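NreA protein (Staphylococcus carnosus subsp. carnosus TM300, PDB 4IUH) probably serves as the cytosolic nitrate receptor of the staphylococcal nitrate regulation system, binding nitrate, or iodide in this crystal, in a GAF domain. Local coordinates at residues Leu79-Val92 / Met118-Ala132. Residues are numbered along the deposited sequence; the frame is centred on the assembly and turned at random.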
ATOM      1  N   LEU A  79      -8.154   1.042  -0.134  1.00 12.33           N
ATOM      2  CA  LEU A  79      -7.086   1.822  -0.731  1.00 11.50           C
ATOM      3  C   LEU A  79      -6.371   1.004  -1.807  1.00 11.71           C
ATOM      4  O   LEU A  79      -6.052   1.518  -2.880  1.00 11.95           O
ATOM      5  CB  LEU A  79      -6.107   2.255   0.353  1.00 10.97           C
ATOM      6  CG  LEU A  79      -5.041   3.259  -0.076  1.00 10.60           C
ATOM      7  CD1 LEU A  79      -5.694   4.540  -0.609  1.00 10.97           C
ATOM      8  CD2 LEU A  79      -4.122   3.561   1.102  1.00 10.50           C
ATOM      9  N   ALA A  80      -6.127  -0.272  -1.515  1.00  9.24           N
ATOM     10  CA  ALA A  80      -5.515  -1.178  -2.487  1.00  9.69           C
ATOM     11  C   ALA A  80      -6.353  -1.259  -3.757  1.00 10.65           C
ATOM     12  O   ALA A  80      -5.817  -1.284  -4.862  1.00 11.15           O
ATOM     13  CB  ALA A  80      -5.351  -2.563  -1.888  1.00 10.28           C
ATOM     14  N   GLY A  81      -7.674  -1.294  -3.590  1.00 12.87           N
ATOM     15  CA  GLY A  81      -8.587  -1.413  -4.713  1.00 14.26           C
ATOM     16  C   GLY A  81      -8.571  -0.189  -5.607  1.00 14.46           C
ATOM     17  O   GLY A  81      -8.667  -0.299  -6.826  1.00 15.76           O
ATOM     18  N   LEU A  82      -8.453   0.984  -4.997  1.00 16.88           N
ATOM     19  CA  LEU A  82      -8.414   2.229  -5.750  1.00 17.45           C
ATOM     20  C   LEU A  82      -7.204   2.233  -6.674  1.00 18.13           C
ATOM     21  O   LEU A  82      -7.294   2.565  -7.857  1.00 19.88           O
ATOM     22  CB  LEU A  82      -8.332   3.415  -4.795  1.00 16.58           C
ATOM     23  CG  LEU A  82      -8.115   4.762  -5.480  1.00 17.35           C
ATOM     24  CD1 LEU A  82      -9.286   5.088  -6.391  1.00 19.28           C
ATOM     25  CD2 LEU A  82      -7.922   5.854  -4.452  1.00 16.77           C
ATOM     26  N   VAL A  83      -6.074   1.836  -6.112  1.00 17.44           N
ATOM     27  CA  VAL A  83      -4.804   1.843  -6.811  1.00 18.42           C
ATOM     28  C   VAL A  83      -4.807   0.804  -7.930  1.00 20.76           C
ATOM     29  O   VAL A  83      -4.378   1.084  -9.047  1.00 24.94           O
ATOM     30  CB  VAL A  83      -3.649   1.623  -5.797  1.00 17.07           C
ATOM     31  CG1 VAL A  83      -2.592   0.725  -6.348  1.00 18.11           C
ATOM     32  CG2 VAL A  83      -3.066   2.961  -5.357  1.00 16.43           C
ATOM     33  N   ILE A  84      -5.320  -0.384  -7.631  1.00 17.96           N
ATOM     34  CA  ILE A  84      -5.463  -1.429  -8.639  1.00 19.71           C
ATOM     35  C   ILE A  84      -6.395  -0.988  -9.772  1.00 21.65           C
ATOM     36  O   ILE A  84      -6.085  -1.185 -10.945  1.00 24.27           O
ATOM     37  CB  ILE A  84      -5.948  -2.746  -8.017  1.00 19.28           C
ATOM     38  CG1 ILE A  84      -4.873  -3.307  -7.083  1.00 18.16           C
ATOM     39  CG2 ILE A  84      -6.281  -3.764  -9.099  1.00 21.36           C
ATOM     40  CD1 ILE A  84      -5.339  -4.478  -6.266  1.00 18.01           C
ATOM     41  N   ARG A  85      -7.516  -0.367  -9.419  1.00 25.24           N
ATOM     42  CA  ARG A  85      -8.450   0.162 -10.415  1.00 27.10           C
ATOM     43  C   ARG A  85      -7.812   1.188 -11.357  1.00 28.86           C
ATOM     44  O   ARG A  85      -7.807   1.011 -12.571  1.00 31.31           O
ATOM     45  CB  ARG A  85      -9.655   0.810  -9.728  1.00 26.35           C
ATOM     46  CG  ARG A  85     -10.809  -0.127  -9.432  1.00 27.13           C
ATOM     47  CD  ARG A  85     -11.941   0.616  -8.727  1.00 27.09           C
ATOM     48  NE  ARG A  85     -11.951   2.034  -9.081  1.00 27.51           N
ATOM     49  CZ  ARG A  85     -11.919   3.017  -8.189  1.00 26.26           C
ATOM     50  NH1 ARG A  85     -11.894   2.730  -6.891  1.00 24.48           N
ATOM     51  NH2 ARG A  85     -11.923   4.284  -8.589  1.00 27.12           N
ATOM     52  N   THR A  86      -7.286   2.266 -10.789  1.00 19.98           N
ATOM     53  CA  THR A  86      -6.750   3.365 -11.581  1.00 21.25           C
ATOM     54  C   THR A  86      -5.419   2.998 -12.218  1.00 24.76           C
ATOM     55  O   THR A  86      -5.036   3.568 -13.240  1.00 27.37           O
ATOM     56  CB  THR A  86      -6.525   4.604 -10.717  1.00 19.94           C
ATOM     57  OG1 THR A  86      -5.573   4.293  -9.689  1.00 17.91           O
ATOM     58  CG2 THR A  86      -7.834   5.054 -10.082  1.00 19.83           C
ATOM     59  N   GLY A  87      -4.712   2.054 -11.604  1.00 21.33           N
ATOM     60  CA  GLY A  87      -3.385   1.682 -12.060  1.00 24.79           C
ATOM     61  C   GLY A  87      -2.346   2.773 -11.846  1.00 27.52           C
ATOM     62  O   GLY A  87      -1.225   2.668 -12.334  1.00 30.74           O
ATOM     63  N   SER A  88      -2.717   3.825 -11.117  1.00 32.52           N
ATOM     64  CA  SER A  88      -1.790   4.916 -10.816  1.00 31.58           C
ATOM     65  C   SER A  88      -1.655   5.135  -9.309  1.00 26.00           C
ATOM     66  O   SER A  88      -2.541   4.771  -8.538  1.00 22.38           O
ATOM     67  CB  SER A  88      -2.240   6.204 -11.497  1.00 31.12           C
ATOM     68  OG  SER A  88      -3.511   6.605 -11.024  1.00 27.55           O
ATOM     69  N   ARG A  89      -0.545   5.730  -8.887  1.00 15.25           N
ATOM     70  CA  ARG A  89      -0.268   5.849  -7.458  1.00 13.50           C
ATOM     71  C   ARG A  89      -1.162   6.884  -6.792  1.00 13.06           C
ATOM     72  O   ARG A  89      -1.673   7.776  -7.460  1.00 14.37           O
ATOM     73  CB  ARG A  89       1.216   6.145  -7.197  1.00 13.95           C
ATOM     74  CG  ARG A  89       1.712   7.492  -7.700  1.00 15.66           C
ATOM     75  CD  ARG A  89       3.232   7.542  -7.628  1.00 16.63           C
ATOM     76  NE  ARG A  89       3.827   6.444  -8.387  1.00 17.39           N
ATOM     77  CZ  ARG A  89       5.090   6.043  -8.282  1.00 18.21           C
ATOM     78  NH1 ARG A  89       5.926   6.649  -7.446  1.00 18.39           N
ATOM     79  NH2 ARG A  89       5.516   5.027  -9.019  1.00 19.20           N
ATOM     80  N   LYS A  90      -1.369   6.741  -5.485  1.00 24.39           N
ATOM     81  CA  LYS A  90      -2.082   7.754  -4.708  1.00 23.68           C
ATOM     82  C   LYS A  90      -1.187   8.303  -3.609  1.00 23.07           C
ATOM     83  O   LYS A  90      -0.600   7.548  -2.836  1.00 22.19           O
ATOM     84  CB  LYS A  90      -3.370   7.201  -4.092  1.00 22.49           C
ATOM     85  CG  LYS A  90      -4.162   8.273  -3.328  1.00 22.49           C
ATOM     86  CD  LYS A  90      -5.424   7.714  -2.666  1.00 21.97           C
ATOM     87  CE  LYS A  90      -6.285   8.828  -2.060  1.00 22.75           C
ATOM     88  NZ  LYS A  90      -6.651   9.867  -3.073  1.00 24.44           N
ATOM     89  N   ILE A  91      -1.084   9.623  -3.544  1.00 20.17           N
ATOM     90  CA  ILE A  91      -0.207  10.272  -2.578  1.00 20.26           C
ATOM     91  C   ILE A  91      -1.004  11.140  -1.614  1.00 20.46           C
ATOM     92  O   ILE A  91      -1.759  12.024  -2.028  1.00 21.54           O
ATOM     93  CB  ILE A  91       0.865  11.121  -3.280  1.00 21.99           C
ATOM     94  CG1 ILE A  91       1.762  10.223  -4.133  1.00 22.41           C
ATOM     95  CG2 ILE A  91       1.696  11.878  -2.263  1.00 22.64           C
ATOM     96  CD1 ILE A  91       2.327  10.903  -5.344  1.00 24.65           C
ATOM     97  N   VAL A  92      -0.844  10.871  -0.324  1.00 13.01           N
ATOM     98  CA  VAL A  92      -1.528  11.652   0.693  1.00 13.65           C
ATOM     99  C   VAL A  92      -0.535  12.220   1.693  1.00 14.64           C
ATOM    100  O   VAL A  92      -0.086  11.513   2.594  1.00 14.19           O
ATOM    101  CB  VAL A  92      -2.561  10.815   1.447  1.00 12.65           C
ATOM    102  CG1 VAL A  92      -3.357  11.713   2.394  1.00 13.81           C
ATOM    103  CG2 VAL A  92      -3.477  10.106   0.467  1.00 11.91           C
ATOM    104  N   MET A 118       0.782   8.986   3.564  1.00 16.45           N
ATOM    105  CA  MET A 118       1.010   7.744   2.822  1.00 15.38           C
ATOM    106  C   MET A 118       1.175   7.889   1.307  1.00 15.13           C
ATOM    107  O   MET A 118       0.706   8.844   0.689  1.00 15.53           O
ATOM    108  CB  MET A 118      -0.106   6.733   3.112  1.00 14.55           C
ATOM    109  CG  MET A 118      -1.404   7.058   2.406  1.00 14.05           C
ATOM    110  SD  MET A 118      -2.837   6.321   3.205  1.00 13.94           S
ATOM    111  CE  MET A 118      -4.162   6.935   2.156  1.00 13.83           C
ATOM    112  N   VAL A 119       1.871   6.914   0.731  1.00 13.51           N
ATOM    113  CA  VAL A 119       1.955   6.729  -0.710  1.00 13.59           C
ATOM    114  C   VAL A 119       1.555   5.290  -1.015  1.00 12.88           C
ATOM    115  O   VAL A 119       2.076   4.348  -0.417  1.00 12.74           O
ATOM    116  CB  VAL A 119       3.388   6.948  -1.249  1.00 14.84           C
ATOM    117  CG1 VAL A 119       3.423   6.742  -2.759  1.00 15.68           C
ATOM    118  CG2 VAL A 119       3.897   8.331  -0.895  1.00 16.08           C
ATOM    119  N   ALA A 120       0.618   5.123  -1.935  1.00 11.31           N
ATOM    120  CA  ALA A 120       0.176   3.801  -2.344  1.00 10.95           C
ATOM    121  C   ALA A 120       0.546   3.629  -3.804  1.00 11.79           C
ATOM    122  O   ALA A 120       0.174   4.446  -4.636  1.00 12.73           O
ATOM    123  CB  ALA A 120      -1.328   3.661  -2.147  1.00 10.40           C
ATOM    124  N   ILE A 121       1.286   2.572  -4.118  1.00 10.28           N
ATOM    125  CA  ILE A 121       1.789   2.389  -5.476  1.00 11.56           C
ATOM    126  C   ILE A 121       1.307   1.094  -6.117  1.00 11.96           C
ATOM    127  O   ILE A 121       1.469   0.017  -5.545  1.00 11.80           O
ATOM    128  CB  ILE A 121       3.325   2.439  -5.507  1.00 12.67           C
ATOM    129  CG1 ILE A 121       3.813   3.796  -4.999  1.00 12.79           C
ATOM    130  CG2 ILE A 121       3.841   2.199  -6.907  1.00 14.43           C
ATOM    131  CD1 ILE A 121       5.280   3.810  -4.655  1.00 13.95           C
ATOM    132  N   PRO A 122       0.721   1.197  -7.318  1.00 12.89           N
ATOM    133  CA  PRO A 122       0.263   0.020  -8.063  1.00 13.81           C
ATOM    134  C   PRO A 122       1.406  -0.918  -8.382  1.00 15.06           C
ATOM    135  O   PRO A 122       2.448  -0.474  -8.867  1.00 16.16           O
ATOM    136  CB  PRO A 122      -0.313   0.616  -9.353  1.00 15.19           C
ATOM    137  CG  PRO A 122       0.329   1.963  -9.474  1.00 15.47           C
ATOM    138  CD  PRO A 122       0.496   2.444  -8.065  1.00 13.62           C
ATOM    139  N   LEU A 123       1.212  -2.197  -8.073  1.00 16.52           N
ATOM    140  CA  LEU A 123       2.171  -3.231  -8.412  1.00 17.77           C
ATOM    141  C   LEU A 123       1.730  -3.937  -9.690  1.00 19.73           C
ATOM    142  O   LEU A 123       0.648  -4.525  -9.746  1.00 19.73           O
ATOM    143  CB  LEU A 123       2.276  -4.248  -7.279  1.00 17.35           C
ATOM    144  CG  LEU A 123       2.738  -3.738  -5.914  1.00 15.97           C
ATOM    145  CD1 LEU A 123       2.795  -4.889  -4.921  1.00 16.30           C
ATOM    146  CD2 LEU A 123       4.096  -3.030  -6.024  1.00 16.64           C
ATOM    147  N   TRP A 124       2.577  -3.882 -10.712  1.00 20.82           N
ATOM    148  CA  TRP A 124       2.277  -4.521 -11.984  1.00 23.27           C
ATOM    149  C   TRP A 124       3.023  -5.833 -12.144  1.00 25.27           C
ATOM    150  O   TRP A 124       4.194  -5.946 -11.788  1.00 25.72           O
ATOM    151  CB  TRP A 124       2.622  -3.593 -13.144  1.00 24.96           C
ATOM    152  CG  TRP A 124       1.721  -2.409 -13.250  1.00 23.88           C
ATOM    153  CD1 TRP A 124       1.608  -1.380 -12.360  1.00 21.61           C
ATOM    154  CD2 TRP A 124       0.809  -2.119 -14.314  1.00 25.51           C
ATOM    155  NE1 TRP A 124       0.681  -0.471 -12.803  1.00 21.69           N
ATOM    156  CE2 TRP A 124       0.175  -0.900 -14.001  1.00 24.09           C
ATOM    157  CE3 TRP A 124       0.466  -2.773 -15.501  1.00 28.41           C
ATOM    158  CZ2 TRP A 124      -0.778  -0.321 -14.832  1.00 25.51           C
ATOM    159  CZ3 TRP A 124      -0.485  -2.199 -16.324  1.00 29.82           C
ATOM    160  CH2 TRP A 124      -1.097  -0.987 -15.987  1.00 28.38           C
ATOM    161  N   LYS A 125       2.318  -6.825 -12.672  1.00 30.38           N
ATOM    162  CA  LYS A 125       2.910  -8.095 -13.046  1.00 32.57           C
ATOM    163  C   LYS A 125       2.495  -8.343 -14.489  1.00 35.55           C
ATOM    164  O   LYS A 125       1.316  -8.205 -14.827  1.00 35.43           O
ATOM    165  CB  LYS A 125       2.405  -9.219 -12.143  1.00 32.03           C
ATOM    166  CG  LYS A 125       3.082 -10.552 -12.412  1.00 34.83           C
ATOM    167  CD  LYS A 125       2.165 -11.733 -12.124  1.00 35.77           C
ATOM    168  CE  LYS A 125       1.839 -11.839 -10.648  1.00 33.41           C
ATOM    169  NZ  LYS A 125       1.154 -13.125 -10.323  1.00 34.97           N
ATOM    170  N   ASN A 126       3.459  -8.700 -15.334  1.00 66.54           N
ATOM    171  CA  ASN A 126       3.257  -8.705 -16.780  1.00 69.72           C
ATOM    172  C   ASN A 126       2.816  -7.317 -17.231  1.00 69.01           C
ATOM    173  O   ASN A 126       3.380  -6.310 -16.798  1.00 67.41           O
ATOM    174  CB  ASN A 126       2.230  -9.760 -17.202  1.00 71.46           C
ATOM    175  CG  ASN A 126       2.416 -11.076 -16.475  1.00 71.86           C
ATOM    176  OD1 ASN A 126       3.533 -11.447 -16.114  1.00 72.37           O
ATOM    177  ND2 ASN A 126       1.318 -11.789 -16.252  1.00 71.94           N
ATOM    178  N   ASN A 127       1.803  -7.257 -18.086  1.00 50.64           N
ATOM    179  CA  ASN A 127       1.282  -5.971 -18.529  1.00 50.38           C
ATOM    180  C   ASN A 127      -0.034  -5.619 -17.841  1.00 48.06           C
ATOM    181  O   ASN A 127      -0.856  -4.895 -18.402  1.00 48.89           O
ATOM    182  CB  ASN A 127       1.110  -5.954 -20.048  1.00 54.72           C
ATOM    183  N   ARG A 128      -0.228  -6.121 -16.625  1.00 33.48           N
ATOM    184  CA  ARG A 128      -1.485  -5.907 -15.910  1.00 31.25           C
ATOM    185  C   ARG A 128      -1.287  -5.446 -14.462  1.00 27.53           C
ATOM    186  O   ARG A 128      -0.321  -5.826 -13.807  1.00 26.73           O
ATOM    187  CB  ARG A 128      -2.334  -7.182 -15.944  1.00 32.60           C
ATOM    188  N   VAL A 129      -2.210  -4.619 -13.976  1.00 31.73           N
ATOM    189  CA  VAL A 129      -2.190  -4.181 -12.583  1.00 29.06           C
ATOM    190  C   VAL A 129      -2.533  -5.378 -11.723  1.00 26.18           C
ATOM    191  O   VAL A 129      -3.297  -6.241 -12.140  1.00 27.39           O
ATOM    192  CB  VAL A 129      -3.218  -3.063 -12.305  1.00 28.68           C
ATOM    193  CG1 VAL A 129      -2.784  -2.232 -11.110  1.00 27.06           C
ATOM    194  CG2 VAL A 129      -3.397  -2.182 -13.524  1.00 32.13           C
ATOM    195  N   TYR A 130      -1.987  -5.433 -10.518  1.00 22.02           N
ATOM    196  CA  TYR A 130      -2.042  -6.664  -9.746  1.00 21.50           C
ATOM    197  C   TYR A 130      -2.270  -6.428  -8.258  1.00 19.13           C
ATOM    198  O   TYR A 130      -3.237  -6.923  -7.681  1.00 18.99           O
ATOM    199  CB  TYR A 130      -0.741  -7.434  -9.962  1.00 22.76           C
ATOM    200  CG  TYR A 130      -0.746  -8.840  -9.442  1.00 23.91           C
ATOM    201  CD1 TYR A 130      -0.017  -9.181  -8.309  1.00 23.23           C
ATOM    202  CD2 TYR A 130      -1.465  -9.838 -10.089  1.00 26.14           C
ATOM    203  CE1 TYR A 130      -0.005 -10.484  -7.826  1.00 24.77           C
ATOM    204  CE2 TYR A 130      -1.462 -11.142  -9.616  1.00 27.64           C
ATOM    205  CZ  TYR A 130      -0.731 -11.458  -8.481  1.00 26.95           C
ATOM    206  OH  TYR A 130      -0.723 -12.752  -8.007  1.00 28.86           O
ATOM    207  N   GLY A 131      -1.372  -5.680  -7.635  1.00 16.58           N
ATOM    208  CA  GLY A 131      -1.443  -5.458  -6.205  1.00 14.93           C
ATOM    209  C   GLY A 131      -1.112  -4.025  -5.860  1.00 13.37           C
ATOM    210  O   GLY A 131      -1.173  -3.145  -6.715  1.00 13.45           O
ATOM    211  N   ALA A 132      -0.763  -3.785  -4.603  1.00 12.34           N
ATOM    212  CA  ALA A 132      -0.418  -2.439  -4.180  1.00 11.19           C
ATOM    213  C   ALA A 132       0.659  -2.454  -3.108  1.00 11.09           C
ATOM    214  O   ALA A 132       0.672  -3.318  -2.228  1.00 11.44           O
ATOM    215  CB  ALA A 132      -1.660  -1.704  -3.682  1.00 10.16           C
TER
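Val83 spreads its two methyls along the helix-facing side of strand 118-125, a compact example of how a helix seats itself on a sheet. Val83 CG1 presses on the backbone of Pro122, 3.4 Å from Pro122 CA, and also meets Ala132 CB on the next strand, while Val83 CG2 rests against Ala120 CB at 3.7 Å. One turn earlier, Leu79 and Met118 reach toward each other tip to tip, Leu79 CD2 lying 3.5 Å from Met118 CE; the thioether chain runs extended beyond CG (chi3 179°), and its CE also packs on Val92 CG2. At the other end of the helix, Ile84 sends CD1 to Tyr130 O, and Val129 CG1 lies against Ile84 O. Gly87, with positive phi, then turns the chain back, its carbonyl O against Pro122 CG at 3.3 Å and at the edge of the Trp124 ring, one face of which carries Val129 CG2.

The returning strand 90-92 pairs antiparallel with 118-125 through four backbone hydrogen bonds, among them Val92 N to Met118 O at 2.7 Å. Just before it, Arg89 bends at chi3 (57°) and lays one guanidinium face over Ile121 CG1, 4.1 Å above the plane; a salt bridge from NE to Glu162 and hydrogen bonds from NH1 to the carbonyls of Thr148 and Phe150 hold that group. Helix 78-86 thus packs on one face of the antiparallel 2-1-5-4-3 sheet of the GAF fold, and the strand that follows it forms one edge.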